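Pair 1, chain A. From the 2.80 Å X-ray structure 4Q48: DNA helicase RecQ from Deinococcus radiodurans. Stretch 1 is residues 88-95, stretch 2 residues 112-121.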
# COMPACT_ATOMS: atom_id res chain seq x y z
N GLY A 88 28.65 -13.25 -1.40
CA GLY A 88 28.99 -14.66 -1.35
C GLY A 88 27.86 -15.51 -1.91
O GLY A 88 28.07 -16.63 -2.38
N VAL A 89 26.65 -14.96 -1.88
CA VAL A 89 25.45 -15.67 -2.29
C VAL A 89 25.38 -15.99 -3.80
O VAL A 89 25.65 -15.15 -4.66
CB VAL A 89 24.21 -14.85 -1.88
CG1 VAL A 89 22.92 -15.57 -2.23
CG2 VAL A 89 24.29 -14.48 -0.39
N ARG A 90 25.01 -17.23 -4.10
CA ARG A 90 24.92 -17.68 -5.49
C ARG A 90 23.47 -17.50 -5.97
O ARG A 90 22.55 -18.05 -5.36
CB ARG A 90 25.36 -19.13 -5.60
CG ARG A 90 26.54 -19.49 -4.67
CD ARG A 90 26.71 -20.99 -4.57
NE ARG A 90 25.85 -21.52 -3.50
CZ ARG A 90 25.63 -22.81 -3.30
NH1 ARG A 90 26.20 -23.72 -4.08
NH2 ARG A 90 24.83 -23.19 -2.32
N ALA A 91 23.27 -16.74 -7.03
CA ALA A 91 21.92 -16.53 -7.54
C ALA A 91 21.92 -16.38 -9.06
O ALA A 91 22.96 -16.09 -9.65
CB ALA A 91 21.29 -15.34 -6.90
N ALA A 92 20.75 -16.50 -9.67
CA ALA A 92 20.71 -16.49 -11.12
C ALA A 92 19.35 -16.07 -11.61
O ALA A 92 18.43 -15.91 -10.82
CB ALA A 92 21.08 -17.85 -11.66
N PHE A 93 19.24 -15.86 -12.92
CA PHE A 93 17.95 -15.46 -13.49
C PHE A 93 17.54 -16.38 -14.56
O PHE A 93 18.35 -16.75 -15.41
CB PHE A 93 17.99 -14.07 -14.12
CG PHE A 93 18.43 -13.03 -13.20
CD1 PHE A 93 17.63 -12.65 -12.13
CD2 PHE A 93 19.66 -12.43 -13.37
CE1 PHE A 93 18.04 -11.68 -11.25
CE2 PHE A 93 20.08 -11.46 -12.49
CZ PHE A 93 19.25 -11.08 -11.43
N LEU A 94 16.26 -16.67 -14.57
CA LEU A 94 15.66 -17.51 -15.56
C LEU A 94 14.45 -16.76 -16.12
O LEU A 94 13.48 -16.50 -15.41
CB LEU A 94 15.28 -18.84 -14.91
CG LEU A 94 14.97 -20.09 -15.71
CD1 LEU A 94 16.26 -20.61 -16.32
CD2 LEU A 94 14.35 -21.13 -14.78
N ASN A 95 14.52 -16.42 -17.41
CA ASN A 95 13.43 -15.76 -18.12
C ASN A 95 13.64 -15.84 -19.64
O ASN A 95 14.73 -16.18 -20.10
CB ASN A 95 13.29 -14.29 -17.71
CG ASN A 95 14.62 -13.57 -17.72
OD1 ASN A 95 15.18 -13.29 -18.78
ND2 ASN A 95 15.14 -13.25 -16.54
N ARG A 112 21.93 -28.92 -10.07
CA ARG A 112 23.14 -29.38 -9.36
C ARG A 112 23.29 -28.79 -7.96
O ARG A 112 24.32 -29.02 -7.30
CB ARG A 112 24.40 -29.03 -10.15
CG ARG A 112 24.80 -30.00 -11.25
CD ARG A 112 26.21 -29.67 -11.75
NE ARG A 112 26.99 -30.89 -11.99
CZ ARG A 112 27.70 -31.53 -11.06
NH1 ARG A 112 27.76 -31.08 -9.82
NH2 ARG A 112 28.37 -32.63 -11.38
N GLY A 113 22.24 -28.12 -7.49
CA GLY A 113 22.22 -27.52 -6.16
C GLY A 113 23.23 -26.38 -6.04
O GLY A 113 23.73 -26.09 -4.98
N ASP A 114 23.49 -25.72 -7.16
CA ASP A 114 24.54 -24.72 -7.24
C ASP A 114 24.07 -23.29 -6.93
O ASP A 114 24.88 -22.37 -6.82
CB ASP A 114 25.13 -24.72 -8.66
CG ASP A 114 26.30 -25.66 -8.83
OD1 ASP A 114 26.80 -26.21 -7.81
OD2 ASP A 114 26.72 -25.80 -10.00
N LEU A 115 22.76 -23.09 -6.79
CA LEU A 115 22.24 -21.74 -6.55
C LEU A 115 21.67 -21.66 -5.14
O LEU A 115 21.26 -22.67 -4.53
CB LEU A 115 21.16 -21.38 -7.57
CG LEU A 115 21.57 -21.74 -9.00
CD1 LEU A 115 20.49 -21.38 -10.02
CD2 LEU A 115 22.89 -21.11 -9.35
N ASP A 116 21.71 -20.46 -4.58
CA ASP A 116 21.03 -20.22 -3.33
C ASP A 116 19.68 -19.59 -3.63
O ASP A 116 18.69 -19.80 -2.93
CB ASP A 116 21.86 -19.31 -2.45
CG ASP A 116 23.12 -19.96 -2.02
OD1 ASP A 116 23.03 -20.94 -1.24
OD2 ASP A 116 24.20 -19.46 -2.43
N LEU A 117 19.67 -18.80 -4.69
CA LEU A 117 18.47 -18.11 -5.12
C LEU A 117 18.31 -18.24 -6.61
O LEU A 117 19.29 -18.20 -7.36
CB LEU A 117 18.50 -16.64 -4.73
CG LEU A 117 18.55 -16.38 -3.24
CD1 LEU A 117 18.98 -14.97 -3.00
CD2 LEU A 117 17.20 -16.67 -2.64
N LEU A 118 17.08 -18.45 -7.04
CA LEU A 118 16.76 -18.39 -8.44
C LEU A 118 15.62 -17.40 -8.66
O LEU A 118 14.50 -17.58 -8.18
CB LEU A 118 16.38 -19.76 -8.97
CG LEU A 118 16.03 -19.64 -10.46
CD1 LEU A 118 17.27 -19.33 -11.26
CD2 LEU A 118 15.38 -20.90 -10.96
N TYR A 119 15.93 -16.33 -9.37
CA TYR A 119 14.91 -15.35 -9.74
C TYR A 119 14.28 -15.76 -11.07
O TYR A 119 14.98 -15.97 -12.07
CB TYR A 119 15.54 -13.95 -9.79
CG TYR A 119 15.82 -13.36 -8.41
CD1 TYR A 119 17.03 -13.56 -7.76
CD2 TYR A 119 14.84 -12.66 -7.74
CE1 TYR A 119 17.26 -13.03 -6.49
CE2 TYR A 119 15.06 -12.13 -6.50
CZ TYR A 119 16.25 -12.31 -5.88
OH TYR A 119 16.40 -11.76 -4.62
N VAL A 120 12.97 -15.88 -11.10
CA VAL A 120 12.31 -16.40 -12.28
C VAL A 120 11.03 -15.64 -12.59
O VAL A 120 10.17 -15.48 -11.74
CB VAL A 120 12.02 -17.92 -12.10
CG1 VAL A 120 11.39 -18.19 -10.74
CG2 VAL A 120 11.16 -18.48 -13.23
N ALA A 121 10.92 -15.17 -13.82
CA ALA A 121 9.72 -14.52 -14.27
C ALA A 121 8.59 -15.54 -14.21
O ALA A 121 8.80 -16.72 -14.45
CB ALA A 121 9.91 -13.99 -15.68

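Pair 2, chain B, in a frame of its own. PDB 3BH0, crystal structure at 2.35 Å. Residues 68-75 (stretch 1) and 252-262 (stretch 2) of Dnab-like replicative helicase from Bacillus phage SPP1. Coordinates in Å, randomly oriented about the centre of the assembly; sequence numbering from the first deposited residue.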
# COMPACT_ATOMS: atom_id res chain seq x y z
N ARG B 68 9.96 -10.50 1.91
CA ARG B 68 10.37 -10.49 0.49
C ARG B 68 9.32 -9.95 -0.51
O ARG B 68 9.61 -9.75 -1.70
CB ARG B 68 10.86 -11.90 0.10
CG ARG B 68 9.77 -12.90 -0.32
CD ARG B 68 9.82 -13.19 -1.83
NE ARG B 68 8.67 -13.97 -2.25
CZ ARG B 68 8.42 -14.40 -3.49
NH1 ARG B 68 9.24 -14.13 -4.49
NH2 ARG B 68 7.34 -15.12 -3.72
N ASN B 69 8.10 -9.72 -0.01
CA ASN B 69 6.94 -9.46 -0.88
C ASN B 69 7.01 -8.17 -1.69
O ASN B 69 7.46 -7.13 -1.21
CB ASN B 69 5.63 -9.49 -0.09
CG ASN B 69 5.32 -10.84 0.52
OD1 ASN B 69 4.46 -10.93 1.40
ND2 ASN B 69 6.00 -11.90 0.07
N PHE B 70 6.56 -8.27 -2.92
CA PHE B 70 6.33 -7.12 -3.76
C PHE B 70 4.82 -7.09 -3.98
O PHE B 70 4.27 -7.94 -4.69
CB PHE B 70 7.11 -7.26 -5.06
CG PHE B 70 6.88 -6.17 -6.04
CD1 PHE B 70 6.66 -4.86 -5.61
CD2 PHE B 70 6.90 -6.43 -7.40
CE1 PHE B 70 6.44 -3.85 -6.52
CE2 PHE B 70 6.68 -5.42 -8.32
CZ PHE B 70 6.46 -4.13 -7.88
N VAL B 71 4.16 -6.15 -3.33
CA VAL B 71 2.71 -6.04 -3.43
C VAL B 71 2.26 -4.80 -4.19
O VAL B 71 2.82 -3.71 -4.05
CB VAL B 71 1.95 -6.30 -2.08
CG1 VAL B 71 2.89 -6.38 -0.92
CG2 VAL B 71 0.85 -5.30 -1.81
N LEU B 72 1.27 -5.03 -5.03
CA LEU B 72 0.71 -4.04 -5.91
C LEU B 72 -0.74 -3.72 -5.50
O LEU B 72 -1.54 -4.61 -5.26
CB LEU B 72 0.76 -4.59 -7.34
CG LEU B 72 0.75 -3.56 -8.45
CD1 LEU B 72 2.14 -2.89 -8.55
CD2 LEU B 72 0.36 -4.22 -9.75
N ILE B 73 -1.02 -2.43 -5.37
CA ILE B 73 -2.36 -1.93 -5.11
C ILE B 73 -2.72 -1.12 -6.34
O ILE B 73 -2.24 -0.00 -6.52
CB ILE B 73 -2.46 -1.05 -3.83
CG1 ILE B 73 -2.06 -1.86 -2.59
CG2 ILE B 73 -3.87 -0.54 -3.65
CD1 ILE B 73 -1.86 -1.03 -1.35
N ALA B 74 -3.53 -1.72 -7.19
CA ALA B 74 -3.97 -1.08 -8.41
C ALA B 74 -5.48 -0.79 -8.42
O ALA B 74 -6.30 -1.56 -7.94
CB ALA B 74 -3.55 -1.91 -9.61
N ALA B 75 -5.84 0.36 -8.97
CA ALA B 75 -7.25 0.74 -9.04
C ALA B 75 -7.40 1.89 -10.01
O ALA B 75 -6.49 2.67 -10.19
CB ALA B 75 -7.80 1.14 -7.67
N GLN B 252 5.20 -7.01 -17.51
CA GLN B 252 5.99 -7.57 -16.43
C GLN B 252 5.32 -7.50 -15.05
O GLN B 252 5.48 -8.39 -14.22
CB GLN B 252 7.31 -6.83 -16.40
CG GLN B 252 8.30 -7.30 -15.37
CD GLN B 252 8.90 -8.64 -15.71
OE1 GLN B 252 8.58 -9.66 -15.09
NE2 GLN B 252 9.80 -8.66 -16.71
N LEU B 253 4.56 -6.43 -14.84
CA LEU B 253 4.01 -6.07 -13.53
C LEU B 253 3.27 -7.21 -12.81
O LEU B 253 3.48 -7.42 -11.61
CB LEU B 253 3.12 -4.82 -13.68
CG LEU B 253 2.97 -3.84 -12.50
CD1 LEU B 253 4.29 -3.58 -11.82
CD2 LEU B 253 2.38 -2.54 -12.98
N GLU B 254 2.43 -7.95 -13.53
CA GLU B 254 1.68 -9.05 -12.92
C GLU B 254 2.58 -10.25 -12.59
O GLU B 254 2.30 -11.01 -11.67
CB GLU B 254 0.49 -9.47 -13.78
CG GLU B 254 0.81 -10.34 -14.98
CD GLU B 254 -0.43 -11.00 -15.58
OE1 GLU B 254 -0.75 -10.66 -16.74
OE2 GLU B 254 -1.07 -11.85 -14.91
N GLN B 255 3.65 -10.41 -13.35
CA GLN B 255 4.57 -11.52 -13.13
C GLN B 255 5.41 -11.33 -11.87
O GLN B 255 5.51 -12.24 -11.05
CB GLN B 255 5.39 -11.80 -14.39
CG GLN B 255 4.51 -12.51 -15.46
CD GLN B 255 5.10 -12.49 -16.86
OE1 GLN B 255 6.28 -12.71 -17.05
NE2 GLN B 255 4.25 -12.25 -17.85
N ASP B 256 5.95 -10.13 -11.68
CA ASP B 256 6.85 -9.88 -10.55
C ASP B 256 6.20 -9.83 -9.17
O ASP B 256 6.79 -10.27 -8.19
CB ASP B 256 7.69 -8.63 -10.81
CG ASP B 256 8.64 -8.81 -11.97
OD1 ASP B 256 9.12 -9.96 -12.17
OD2 ASP B 256 8.91 -7.83 -12.68
N ALA B 257 4.97 -9.32 -9.11
CA ALA B 257 4.28 -9.14 -7.84
C ALA B 257 3.86 -10.47 -7.22
O ALA B 257 3.41 -11.40 -7.91
CB ALA B 257 3.08 -8.22 -8.00
N ASP B 258 4.02 -10.56 -5.92
CA ASP B 258 3.54 -11.70 -5.16
C ASP B 258 2.07 -11.50 -4.85
O ASP B 258 1.28 -12.45 -4.87
CB ASP B 258 4.39 -11.84 -3.89
CG ASP B 258 5.87 -11.83 -4.20
OD1 ASP B 258 6.29 -12.66 -5.05
OD2 ASP B 258 6.59 -10.97 -3.67
N ILE B 259 1.71 -10.26 -4.55
CA ILE B 259 0.35 -9.90 -4.22
C ILE B 259 -0.13 -8.72 -5.07
O ILE B 259 0.57 -7.71 -5.22
CB ILE B 259 0.19 -9.61 -2.72
CG1 ILE B 259 0.69 -10.81 -1.90
CG2 ILE B 259 -1.29 -9.32 -2.39
CD1 ILE B 259 0.80 -10.61 -0.39
N ILE B 260 -1.31 -8.87 -5.65
CA ILE B 260 -1.95 -7.79 -6.37
C ILE B 260 -3.34 -7.59 -5.81
O ILE B 260 -4.22 -8.44 -5.94
CB ILE B 260 -2.01 -8.07 -7.89
CG1 ILE B 260 -0.60 -8.25 -8.45
CG2 ILE B 260 -2.81 -6.96 -8.61
CD1 ILE B 260 -0.53 -8.67 -9.93
N GLU B 261 -3.53 -6.46 -5.16
CA GLU B 261 -4.85 -6.12 -4.68
C GLU B 261 -5.48 -4.99 -5.49
O GLU B 261 -4.95 -3.89 -5.57
CB GLU B 261 -4.84 -5.86 -3.17
CG GLU B 261 -3.58 -5.26 -2.63
CD GLU B 261 -3.39 -5.48 -1.14
OE1 GLU B 261 -2.97 -6.58 -0.77
OE2 GLU B 261 -3.61 -4.55 -0.35
N PHE B 262 -6.58 -5.32 -6.16
CA PHE B 262 -7.40 -4.34 -6.85
C PHE B 262 -8.44 -3.77 -5.89
O PHE B 262 -8.90 -4.46 -4.98
CB PHE B 262 -8.14 -4.98 -8.03
CG PHE B 262 -7.26 -5.43 -9.16
CD1 PHE B 262 -6.23 -4.63 -9.63
CD2 PHE B 262 -7.49 -6.65 -9.78
CE1 PHE B 262 -5.43 -5.06 -10.70
CE2 PHE B 262 -6.71 -7.08 -10.86
CZ PHE B 262 -5.68 -6.28 -11.32

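What backbone arrangement do the two pairs share? In each, two neighbouring parallel strands run side by side, their directions 22° apart in pair 1 and 14° in pair 2, and 14 central residues superpose with an RMSD of 0.6 Å. Four bridges match: Ala A91 with Leu A117 corresponds to Val B71 with Ile B259, and the register continues to Leu A94 with Val A120 and Ala B74 with Phe B262. Stretch 1 offers alternate residues to stretch 2, as parallel strands do. Thus Tyr A119 N donates to Ala A92 O at 2.9 Å and Leu A94 N to Tyr A119 O at 2.9 Å; in pair 2, Glu B261 N donates to Leu B72 O at 2.7 Å and Ala B74 N to Glu B261 O at 3.1 Å.

How is the entry to the ladder fastened? Both pairs use an aspartate just before the second strand, Asp A116 and Asp B258, whose CA-to-CB bond points toward the partner. Its carboxylate accepts a backbone amide, Arg A90 N to Asp A116 OD2 at 2.9 Å and Phe B70 N to Asp B258 OD2 at 2.8 Å, while its own amide returns a bond: Asp A116 N to Arg A90 O at 2.7 Å, Asp B258 N to Phe B70 O at 2.9 Å. Backbone and side chain together make a two-way clasp.

Where does the arginine that meets this aspartate come from? In pair 1 it is Arg A90 itself, whose NE and NH2 donate to Asp A116 OD2 at 2.8 Å and OD1 at 3.1 Å, a salt bridge with well-directed hydrogen bonds. Phe B70 occupies that position in pair 2, its ring edge near Asp B256 C. There Arg B68, matching Gly A88, supplies the charge: its NH2 lies 3.0 Å from Asp B258 OD1, but the oxygen sits over the guanidinium face, so the salt bridge rests on charge alone.

How do different side chains fill the two faces? On the face of Ala A92, small and large residues trade places. Ala A92 CB reaches Leu A115 CD1 at 3.9 Å; at the matching positions, Leu B72 CB lies 4.4 Å from Ala B257 CB, and Leu B72 CD2 also meets Leu B253 CG from the helix at 3.8 Å. Further along, Leu A94 opposite Val A120 becomes Ala B74 beside the bulky Phe B262. On the other face, Phe A93 CD1 packs on Tyr A119 CB at 3.4 Å, where Ile B73 CG1 meets the aliphatic Glu B261 CG at 3.7 Å.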